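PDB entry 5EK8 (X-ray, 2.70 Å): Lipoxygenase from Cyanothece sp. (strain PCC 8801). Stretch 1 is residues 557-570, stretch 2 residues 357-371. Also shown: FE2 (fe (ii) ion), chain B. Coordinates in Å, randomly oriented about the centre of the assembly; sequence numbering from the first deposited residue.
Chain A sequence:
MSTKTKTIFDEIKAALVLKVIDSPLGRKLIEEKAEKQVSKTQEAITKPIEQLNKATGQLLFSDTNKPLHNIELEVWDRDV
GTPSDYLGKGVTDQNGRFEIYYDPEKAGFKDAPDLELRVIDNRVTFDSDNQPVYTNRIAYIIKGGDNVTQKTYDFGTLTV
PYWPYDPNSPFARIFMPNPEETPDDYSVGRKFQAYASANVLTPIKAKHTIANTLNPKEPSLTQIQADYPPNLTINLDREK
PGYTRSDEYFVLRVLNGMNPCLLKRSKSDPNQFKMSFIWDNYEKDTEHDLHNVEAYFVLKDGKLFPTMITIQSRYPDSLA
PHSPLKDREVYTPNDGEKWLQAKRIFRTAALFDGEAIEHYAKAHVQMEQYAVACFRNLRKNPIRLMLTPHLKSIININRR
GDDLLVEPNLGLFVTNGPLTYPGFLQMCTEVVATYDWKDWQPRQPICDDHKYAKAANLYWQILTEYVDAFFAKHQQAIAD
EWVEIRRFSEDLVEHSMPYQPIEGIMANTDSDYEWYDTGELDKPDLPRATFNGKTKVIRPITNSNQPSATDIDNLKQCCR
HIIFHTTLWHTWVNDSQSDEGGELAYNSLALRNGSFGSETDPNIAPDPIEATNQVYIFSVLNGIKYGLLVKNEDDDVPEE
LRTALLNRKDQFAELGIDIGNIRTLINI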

ATOM      1  N   GLN A 557      -6.737 -13.698  12.830  1.00 55.43           N
ATOM      2  CA  GLN A 557      -6.460 -13.971  11.422  1.00 53.66           C
ATOM      3  C   GLN A 557      -6.382 -12.684  10.606  1.00 51.90           C
ATOM      4  O   GLN A 557      -5.497 -12.527   9.762  1.00 50.96           O
ATOM      5  CB  GLN A 557      -7.520 -14.908  10.831  1.00 46.76           C
ATOM      6  CG  GLN A 557      -7.479 -15.033   9.307  1.00 45.69           C
ATOM      7  CD  GLN A 557      -6.126 -15.500   8.770  1.00 48.46           C
ATOM      8  OE1 GLN A 557      -5.331 -16.109   9.487  1.00 54.47           O
ATOM      9  NE2 GLN A 557      -5.865 -15.214   7.499  1.00 43.88           N
ATOM     10  N   CYS A 558      -7.308 -11.766  10.862  1.00 47.49           N
ATOM     11  CA  CYS A 558      -7.314 -10.484  10.169  1.00 44.45           C
ATOM     12  C   CYS A 558      -6.016  -9.725  10.458  1.00 45.04           C
ATOM     13  O   CYS A 558      -5.406  -9.130   9.563  1.00 42.44           O
ATOM     14  CB  CYS A 558      -8.532  -9.657  10.586  1.00 42.19           C
ATOM     15  SG  CYS A 558      -8.759  -8.111   9.671  1.00 52.11           S
ATOM     16  N   CYS A 559      -5.592  -9.771  11.714  1.00 44.88           N
ATOM     17  CA  CYS A 559      -4.354  -9.134  12.140  1.00 45.79           C
ATOM     18  C   CYS A 559      -3.140  -9.730  11.428  1.00 47.02           C
ATOM     19  O   CYS A 559      -2.279  -8.995  10.929  1.00 47.80           O
ATOM     20  CB  CYS A 559      -4.201  -9.254  13.652  1.00 43.76           C
ATOM     21  SG  CYS A 559      -5.345  -8.203  14.595  1.00 51.31           S
ATOM     22  N   ARG A 560      -3.085 -11.061  11.379  1.00 43.92           N
ATOM     23  CA  ARG A 560      -2.051 -11.769  10.623  1.00 45.80           C
ATOM     24  C   ARG A 560      -2.011 -11.317   9.165  1.00 48.56           C
ATOM     25  O   ARG A 560      -0.945 -11.048   8.612  1.00 49.27           O
ATOM     26  CB  ARG A 560      -2.278 -13.281  10.671  1.00 48.75           C
ATOM     27  CG  ARG A 560      -1.764 -13.969  11.920  1.00 50.18           C
ATOM     28  CD  ARG A 560      -1.814 -15.482  11.753  1.00 55.16           C
ATOM     29  NE  ARG A 560      -3.177 -15.995  11.610  1.00 60.92           N
ATOM     30  CZ  ARG A 560      -3.924 -16.435  12.619  1.00 63.37           C
ATOM     31  NH1 ARG A 560      -3.448 -16.423  13.857  1.00 67.43           N
ATOM     32  NH2 ARG A 560      -5.149 -16.890  12.393  1.00 59.99           N
ATOM     33  N   HIS A 561      -3.186 -11.247   8.551  1.00 47.60           N
ATOM     34  CA  HIS A 561      -3.321 -10.833   7.158  1.00 45.27           C
ATOM     35  C   HIS A 561      -2.746  -9.430   6.921  1.00 46.77           C
ATOM     36  O   HIS A 561      -1.850  -9.229   6.082  1.00 44.50           O
ATOM     37  CB  HIS A 561      -4.799 -10.882   6.758  1.00 35.12           C
ATOM     38  CG  HIS A 561      -5.039 -10.754   5.288  1.00 33.29           C
ATOM     39  ND1 HIS A 561      -4.745 -11.762   4.393  1.00 33.25           N
ATOM     40  CD2 HIS A 561      -5.550  -9.740   4.552  1.00 34.43           C
ATOM     41  CE1 HIS A 561      -5.061 -11.371   3.172  1.00 32.93           C
ATOM     42  NE2 HIS A 561      -5.556 -10.147   3.241  1.00 32.80           N
ATOM     43  N   ILE A 562      -3.270  -8.473   7.685  1.00 45.77           N
ATOM     44  CA  ILE A 562      -2.839  -7.083   7.622  1.00 43.70           C
ATOM     45  C   ILE A 562      -1.330  -6.953   7.784  1.00 47.34           C
ATOM     46  O   ILE A 562      -0.649  -6.386   6.923  1.00 46.22           O
ATOM     47  CB  ILE A 562      -3.533  -6.233   8.706  1.00 42.38           C
ATOM     48  CG1 ILE A 562      -5.039  -6.161   8.445  1.00 42.30           C
ATOM     49  CG2 ILE A 562      -2.927  -4.833   8.764  1.00 42.39           C
ATOM     50  CD1 ILE A 562      -5.831  -5.570   9.601  1.00 40.32           C
ATOM     51  N   ILE A 563      -0.812  -7.498   8.882  1.00 47.60           N
ATOM     52  CA  ILE A 563       0.613  -7.403   9.170  1.00 45.26           C
ATOM     53  C   ILE A 563       1.432  -8.034   8.055  1.00 46.33           C
ATOM     54  O   ILE A 563       2.444  -7.477   7.632  1.00 51.00           O
ATOM     55  CB  ILE A 563       0.971  -8.071  10.510  1.00 43.02           C
ATOM     56  CG1 ILE A 563       0.335  -7.306  11.670  1.00 40.09           C
ATOM     57  CG2 ILE A 563       2.478  -8.115  10.695  1.00 38.98           C
ATOM     58  CD1 ILE A 563       0.571  -7.937  13.020  1.00 36.27           C
ATOM     59  N   PHE A 564       0.980  -9.182   7.559  1.00 44.00           N
ATOM     60  CA  PHE A 564       1.714  -9.877   6.506  1.00 42.26           C
ATOM     61  C   PHE A 564       1.843  -9.025   5.263  1.00 43.20           C
ATOM     62  O   PHE A 564       2.931  -8.907   4.697  1.00 44.43           O
ATOM     63  CB  PHE A 564       1.050 -11.200   6.135  1.00 40.33           C
ATOM     64  CG  PHE A 564       1.802 -11.974   5.084  1.00 42.89           C
ATOM     65  CD1 PHE A 564       1.496 -11.836   3.735  1.00 46.91           C
ATOM     66  CD2 PHE A 564       2.828 -12.834   5.446  1.00 40.07           C
ATOM     67  CE1 PHE A 564       2.192 -12.547   2.771  1.00 47.81           C
ATOM     68  CE2 PHE A 564       3.526 -13.552   4.487  1.00 43.53           C
ATOM     69  CZ  PHE A 564       3.209 -13.405   3.147  1.00 46.75           C
ATOM     70  N   HIS A 565       0.740  -8.428   4.830  1.00 43.29           N
ATOM     71  CA  HIS A 565       0.793  -7.691   3.575  1.00 44.78           C
ATOM     72  C   HIS A 565       1.395  -6.295   3.702  1.00 46.96           C
ATOM     73  O   HIS A 565       1.933  -5.767   2.732  1.00 47.02           O
ATOM     74  CB  HIS A 565      -0.599  -7.625   2.958  1.00 39.58           C
ATOM     75  CG  HIS A 565      -1.053  -8.941   2.415  1.00 40.12           C
ATOM     76  ND1 HIS A 565      -1.662  -9.899   3.199  1.00 42.01           N
ATOM     77  CD2 HIS A 565      -0.934  -9.487   1.181  1.00 39.31           C
ATOM     78  CE1 HIS A 565      -1.923 -10.964   2.464  1.00 41.44           C
ATOM     79  NE2 HIS A 565      -1.491 -10.741   1.236  1.00 41.07           N
ATOM     80  N   THR A 566       1.326  -5.704   4.889  1.00 47.10           N
ATOM     81  CA  THR A 566       1.892  -4.375   5.084  1.00 45.95           C
ATOM     82  C   THR A 566       3.400  -4.426   5.317  1.00 49.33           C
ATOM     83  O   THR A 566       4.093  -3.423   5.141  1.00 52.79           O
ATOM     84  CB  THR A 566       1.235  -3.646   6.266  1.00 41.91           C
ATOM     85  OG1 THR A 566       1.244  -4.503   7.416  1.00 44.93           O
ATOM     86  CG2 THR A 566      -0.190  -3.253   5.917  1.00 32.32           C
ATOM     87  N   THR A 567       3.904  -5.586   5.728  1.00 48.26           N
ATOM     88  CA  THR A 567       5.336  -5.742   5.970  1.00 46.28           C
ATOM     89  C   THR A 567       6.030  -6.551   4.872  1.00 41.28           C
ATOM     90  O   THR A 567       6.467  -5.986   3.874  1.00 44.12           O
ATOM     91  CB  THR A 567       5.608  -6.411   7.328  1.00 46.23           C
ATOM     92  OG1 THR A 567       5.011  -7.713   7.348  1.00 51.89           O
ATOM     93  CG2 THR A 567       5.035  -5.571   8.455  1.00 42.08           C
ATOM     94  N   LEU A 568       6.121  -7.867   5.052  1.00 34.61           N
ATOM     95  CA  LEU A 568       6.872  -8.709   4.121  1.00 34.33           C
ATOM     96  C   LEU A 568       6.398  -8.648   2.667  1.00 42.92           C
ATOM     97  O   LEU A 568       7.219  -8.512   1.769  1.00 50.51           O
ATOM     98  CB  LEU A 568       6.854 -10.167   4.578  1.00 33.33           C
ATOM     99  CG  LEU A 568       7.545 -11.101   3.579  1.00 33.54           C
ATOM    100  CD1 LEU A 568       9.016 -10.719   3.416  1.00 33.49           C
ATOM    101  CD2 LEU A 568       7.402 -12.563   3.976  1.00 31.88           C
ATOM    102  N   TRP A 569       5.097  -8.767   2.427  1.00 46.05           N
ATOM    103  CA  TRP A 569       4.596  -8.813   1.057  1.00 46.06           C
ATOM    104  C   TRP A 569       4.950  -7.559   0.273  1.00 43.59           C
ATOM    105  O   TRP A 569       5.568  -7.636  -0.791  1.00 45.34           O
ATOM    106  CB  TRP A 569       3.077  -9.016   1.030  1.00 42.08           C
ATOM    107  CG  TRP A 569       2.534  -8.969  -0.365  1.00 38.36           C
ATOM    108  CD1 TRP A 569       1.816  -7.956  -0.935  1.00 34.64           C
ATOM    109  CD2 TRP A 569       2.700  -9.963  -1.382  1.00 37.27           C
ATOM    110  NE1 TRP A 569       1.513  -8.267  -2.242  1.00 31.83           N
ATOM    111  CE2 TRP A 569       2.041  -9.495  -2.537  1.00 33.81           C
ATOM    112  CE3 TRP A 569       3.333 -11.208  -1.426  1.00 38.32           C
ATOM    113  CZ2 TRP A 569       1.997 -10.231  -3.719  1.00 36.21           C
ATOM    114  CZ3 TRP A 569       3.284 -11.939  -2.603  1.00 35.26           C
ATOM    115  CH2 TRP A 569       2.624 -11.447  -3.732  1.00 35.11           C
ATOM    116  N   HIS A 570       4.551  -6.408   0.797  1.00 41.87           N
ATOM    117  CA  HIS A 570       4.833  -5.155   0.125  1.00 44.41           C
ATOM    118  C   HIS A 570       6.332  -4.929   0.002  1.00 46.97           C
ATOM    119  O   HIS A 570       6.792  -4.405  -1.001  1.00 46.11           O
ATOM    120  CB  HIS A 570       4.187  -3.981   0.855  1.00 47.10           C
ATOM    121  CG  HIS A 570       4.590  -2.649   0.305  1.00 54.18           C
ATOM    122  ND1 HIS A 570       5.615  -1.905   0.841  1.00 55.80           N
ATOM    123  CD2 HIS A 570       4.124  -1.948  -0.755  1.00 56.21           C
ATOM    124  CE1 HIS A 570       5.757  -0.791   0.142  1.00 54.32           C
ATOM    125  NE2 HIS A 570       4.864  -0.793  -0.828  1.00 51.74           N
TER
HETATM  126 FE   FE2 B 701       4.724   0.356  -3.037  1.00 61.35          FE
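Stretch 2 (357-371) IEHYAKAHVQMEQYA

Stretch 2 is a helix that crosses the helix of stretch 1 at -139°, nearer antiparallel than parallel, with the axes 9.5 Å apart at closest approach; I562 thus lies near M367, and H570 near A363. Both helices widen into pi-type turns, at 357-365 and 565-569.

Two hydrogen bonds join them. H561 NE2 donates almost linearly to Q366 OE1 (2.9 Å), while Q366 NE2 turns back to K362 O (2.8 Å), so the glutamine amide uses both its acceptor and its donor. W569 NE1 donates to E358 O (3.1 Å), a carbonyl that accepts no backbone hydrogen bond within the stretch. The long K362 side chain reaches back to place NZ 2.9 Å from E358 OE2 in a salt bridge, and its CD lies 3.6 Å from W569 CZ2. On stretch 1, H565 ND1 is satisfied by H561 O (3.0 Å) and T566 OG1 is bonded to I562 O (2.7 Å).

Between these polar contacts, flexible, unbranched M367 fits as a knob among H561, I562, H565 and T566. Y370 offers a ring face to I562 CG1, while small A363 lets its CB approach W569 CD1 to 4.0 Å.

At the far end, H359, H364 and H570 each bind FE2 through NE2 at 2.5 Å, the metal tying the helices together.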

ATOM      1  N   ILE A 357      -1.611  -5.809 -10.248  1.00 33.08           N
ATOM      2  CA  ILE A 357      -2.249  -6.687  -9.273  1.00 36.30           C
ATOM      3  C   ILE A 357      -1.436  -6.901  -7.990  1.00 35.31           C
ATOM      4  O   ILE A 357      -1.891  -6.547  -6.898  1.00 34.81           O
ATOM      5  CB  ILE A 357      -2.534  -8.079  -9.866  1.00 31.28           C
ATOM      6  CG1 ILE A 357      -3.198  -7.973 -11.238  1.00 31.46           C
ATOM      7  CG2 ILE A 357      -3.367  -8.877  -8.902  1.00 25.26           C
ATOM      8  CD1 ILE A 357      -4.569  -7.365 -11.211  1.00 38.83           C
ATOM      9  N   GLU A 358      -0.256  -7.506  -8.123  1.00 31.03           N
ATOM     10  CA  GLU A 358       0.554  -7.903  -6.969  1.00 36.16           C
ATOM     11  C   GLU A 358       0.980  -6.722  -6.105  1.00 43.01           C
ATOM     12  O   GLU A 358       0.999  -6.801  -4.876  1.00 46.18           O
ATOM     13  CB  GLU A 358       1.794  -8.665  -7.435  1.00 38.71           C
ATOM     14  CG  GLU A 358       1.479  -9.860  -8.305  1.00 43.25           C
ATOM     15  CD  GLU A 358       0.446 -10.761  -7.671  1.00 48.99           C
ATOM     16  OE1 GLU A 358      -0.592 -11.033  -8.318  1.00 51.35           O
ATOM     17  OE2 GLU A 358       0.678 -11.194  -6.520  1.00 47.78           O
ATOM     18  N   HIS A 359       1.315  -5.622  -6.760  1.00 42.64           N
ATOM     19  CA  HIS A 359       1.749  -4.433  -6.059  1.00 41.33           C
ATOM     20  C   HIS A 359       0.604  -3.491  -5.708  1.00 42.27           C
ATOM     21  O   HIS A 359       0.102  -3.499  -4.583  1.00 43.88           O
ATOM     22  CB  HIS A 359       2.769  -3.687  -6.900  1.00 45.10           C
ATOM     23  CG  HIS A 359       3.598  -2.729  -6.116  1.00 48.05           C
ATOM     24  ND1 HIS A 359       4.426  -1.805  -6.709  1.00 51.05           N
ATOM     25  CD2 HIS A 359       3.728  -2.557  -4.778  1.00 48.15           C
ATOM     26  CE1 HIS A 359       5.037  -1.102  -5.769  1.00 51.90           C
ATOM     27  NE2 HIS A 359       4.631  -1.541  -4.594  1.00 51.38           N
ATOM     28  N   TYR A 360       0.213  -2.668  -6.676  1.00 39.91           N
ATOM     29  CA  TYR A 360      -0.749  -1.601  -6.427  1.00 42.61           C
ATOM     30  C   TYR A 360      -2.084  -2.108  -5.892  1.00 40.40           C
ATOM     31  O   TYR A 360      -2.613  -1.574  -4.919  1.00 40.34           O
ATOM     32  CB  TYR A 360      -0.987  -0.789  -7.698  1.00 46.60           C
ATOM     33  CG  TYR A 360      -2.026   0.293  -7.522  1.00 48.06           C
ATOM     34  CD1 TYR A 360      -1.757   1.427  -6.760  1.00 47.14           C
ATOM     35  CD2 TYR A 360      -3.275   0.183  -8.116  1.00 47.74           C
ATOM     36  CE1 TYR A 360      -2.714   2.417  -6.596  1.00 47.68           C
ATOM     37  CE2 TYR A 360      -4.230   1.161  -7.959  1.00 46.67           C
ATOM     38  CZ  TYR A 360      -3.948   2.274  -7.203  1.00 49.04           C
ATOM     39  OH  TYR A 360      -4.912   3.242  -7.059  1.00 54.91           O
ATOM     40  N   ALA A 361      -2.622  -3.147  -6.515  1.00 35.83           N
ATOM     41  CA  ALA A 361      -3.923  -3.657  -6.104  1.00 31.83           C
ATOM     42  C   ALA A 361      -3.860  -4.416  -4.782  1.00 33.93           C
ATOM     43  O   ALA A 361      -4.562  -4.070  -3.829  1.00 37.84           O
ATOM     44  CB  ALA A 361      -4.501  -4.543  -7.183  1.00 34.10           C
ATOM     45  N   LYS A 362      -3.026  -5.452  -4.732  1.00 32.34           N
ATOM     46  CA  LYS A 362      -3.005  -6.365  -3.589  1.00 36.60           C
ATOM     47  C   LYS A 362      -2.402  -5.754  -2.332  1.00 39.62           C
ATOM     48  O   LYS A 362      -2.821  -6.072  -1.220  1.00 41.82           O
ATOM     49  CB  LYS A 362      -2.248  -7.648  -3.939  1.00 34.01           C
ATOM     50  CG  LYS A 362      -2.315  -8.706  -2.841  1.00 32.51           C
ATOM     51  CD  LYS A 362      -1.559  -9.977  -3.213  1.00 32.59           C
ATOM     52  CE  LYS A 362      -2.126 -10.621  -4.467  1.00 24.93           C
ATOM     53  NZ  LYS A 362      -1.503 -11.939  -4.747  1.00 25.23           N
ATOM     54  N   ALA A 363      -1.415  -4.883  -2.498  1.00 42.23           N
ATOM     55  CA  ALA A 363      -0.754  -4.301  -1.338  1.00 39.08           C
ATOM     56  C   ALA A 363      -1.373  -2.964  -0.943  1.00 41.18           C
ATOM     57  O   ALA A 363      -1.883  -2.820   0.165  1.00 45.55           O
ATOM     58  CB  ALA A 363       0.727  -4.143  -1.595  1.00 39.71           C
ATOM     59  N   HIS A 364      -1.333  -1.991  -1.844  1.00 39.91           N
ATOM     60  CA  HIS A 364      -1.764  -0.638  -1.510  1.00 44.64           C
ATOM     61  C   HIS A 364      -3.260  -0.539  -1.260  1.00 48.22           C
ATOM     62  O   HIS A 364      -3.710  -0.252  -0.141  1.00 55.31           O
ATOM     63  CB  HIS A 364      -1.375   0.328  -2.626  1.00 48.53           C
ATOM     64  CG  HIS A 364       0.092   0.604  -2.702  1.00 52.54           C
ATOM     65  ND1 HIS A 364       0.676   1.713  -2.123  1.00 54.60           N
ATOM     66  CD2 HIS A 364       1.101  -0.086  -3.283  1.00 54.47           C
ATOM     67  CE1 HIS A 364       1.975   1.696  -2.349  1.00 52.95           C
ATOM     68  NE2 HIS A 364       2.259   0.612  -3.054  1.00 54.13           N
ATOM     69  N   VAL A 365      -4.027  -0.772  -2.318  1.00 43.01           N
ATOM     70  CA  VAL A 365      -5.467  -0.628  -2.258  1.00 41.42           C
ATOM     71  C   VAL A 365      -6.087  -1.529  -1.195  1.00 43.85           C
ATOM     72  O   VAL A 365      -6.901  -1.072  -0.394  1.00 53.37           O
ATOM     73  CB  VAL A 365      -6.108  -0.931  -3.616  1.00 39.18           C
ATOM     74  CG1 VAL A 365      -7.621  -0.752  -3.532  1.00 36.00           C
ATOM     75  CG2 VAL A 365      -5.509  -0.034  -4.686  1.00 34.32           C
ATOM     76  N   GLN A 366      -5.699  -2.799  -1.172  1.00 38.90           N
ATOM     77  CA  GLN A 366      -6.320  -3.730  -0.241  1.00 42.55           C
ATOM     78  C   GLN A 366      -6.059  -3.336   1.212  1.00 48.17           C
ATOM     79  O   GLN A 366      -6.893  -3.573   2.084  1.00 51.85           O
ATOM     80  CB  GLN A 366      -5.838  -5.162  -0.486  1.00 41.88           C
ATOM     81  CG  GLN A 366      -6.624  -6.186   0.328  1.00 43.37           C
ATOM     82  CD  GLN A 366      -5.999  -7.569   0.351  1.00 42.88           C
ATOM     83  OE1 GLN A 366      -6.462  -8.453   1.079  1.00 44.39           O
ATOM     84  NE2 GLN A 366      -4.950  -7.768  -0.445  1.00 40.10           N
ATOM     85  N   MET A 367      -4.912  -2.718   1.476  1.00 45.74           N
ATOM     86  CA  MET A 367      -4.554  -2.383   2.850  1.00 41.68           C
ATOM     87  C   MET A 367      -5.056  -1.003   3.277  1.00 42.36           C
ATOM     88  O   MET A 367      -5.200  -0.738   4.476  1.00 43.85           O
ATOM     89  CB  MET A 367      -3.040  -2.471   3.045  1.00 38.92           C
ATOM     90  CG  MET A 367      -2.475  -3.891   3.006  1.00 39.04           C
ATOM     91  SD  MET A 367      -3.132  -4.983   4.286  1.00 59.62           S
ATOM     92  CE  MET A 367      -4.296  -5.972   3.349  1.00 53.10           C
ATOM     93  N   GLU A 368      -5.335  -0.125   2.315  1.00 39.30           N
ATOM     94  CA  GLU A 368      -5.844   1.198   2.672  1.00 37.46           C
ATOM     95  C   GLU A 368      -7.167   1.112   3.441  1.00 41.14           C
ATOM     96  O   GLU A 368      -7.401   1.892   4.363  1.00 42.57           O
ATOM     97  CB  GLU A 368      -6.025   2.091   1.436  1.00 35.52           C
ATOM     98  CG  GLU A 368      -6.717   3.418   1.766  1.00 38.41           C
ATOM     99  CD  GLU A 368      -6.323   4.565   0.859  1.00 44.93           C
ATOM    100  OE1 GLU A 368      -6.724   5.712   1.154  1.00 47.97           O
ATOM    101  OE2 GLU A 368      -5.617   4.331  -0.141  1.00 46.92           O
ATOM    102  N   GLN A 369      -8.019   0.155   3.077  1.00 40.40           N
ATOM    103  CA  GLN A 369      -9.325   0.011   3.722  1.00 34.83           C
ATOM    104  C   GLN A 369      -9.155  -0.357   5.193  1.00 35.88           C
ATOM    105  O   GLN A 369      -9.844   0.181   6.077  1.00 40.56           O
ATOM    106  CB  GLN A 369     -10.184  -1.032   2.992  1.00 35.15           C
ATOM    107  CG  GLN A 369      -9.675  -2.462   3.026  1.00 36.75           C
ATOM    108  CD  GLN A 369     -10.445  -3.388   2.088  1.00 37.11           C
ATOM    109  OE1 GLN A 369     -11.649  -3.219   1.871  1.00 37.34           O
ATOM    110  NE2 GLN A 369      -9.745  -4.372   1.524  1.00 36.62           N
ATOM    111  N   TYR A 370      -8.205  -1.252   5.452  1.00 35.05           N
ATOM    112  CA  TYR A 370      -7.883  -1.644   6.809  1.00 31.58           C
ATOM    113  C   TYR A 370      -7.288  -0.477   7.568  1.00 37.55           C
ATOM    114  O   TYR A 370      -7.553  -0.310   8.754  1.00 43.41           O
ATOM    115  CB  TYR A 370      -6.920  -2.819   6.818  1.00 28.92           C
ATOM    116  CG  TYR A 370      -7.532  -4.093   6.312  1.00 35.08           C
ATOM    117  CD1 TYR A 370      -8.442  -4.808   7.092  1.00 40.45           C
ATOM    118  CD2 TYR A 370      -7.202  -4.589   5.062  1.00 38.57           C
ATOM    119  CE1 TYR A 370      -9.008  -5.984   6.632  1.00 40.54           C
ATOM    120  CE2 TYR A 370      -7.761  -5.757   4.592  1.00 45.48           C
ATOM    121  CZ  TYR A 370      -8.663  -6.451   5.380  1.00 42.35           C
ATOM    122  OH  TYR A 370      -9.202  -7.617   4.897  1.00 43.01           O
ATOM    123  N   ALA A 371      -6.479   0.327   6.884  1.00 39.94           N
ATOM    124  CA  ALA A 371      -5.914   1.522   7.507  1.00 47.00           C
ATOM    125  C   ALA A 371      -7.014   2.471   7.973  1.00 45.81           C
ATOM    126  O   ALA A 371      -7.116   2.790   9.164  1.00 50.40           O
ATOM    127  CB  ALA A 371      -4.976   2.234   6.547  1.00 50.97           C
TER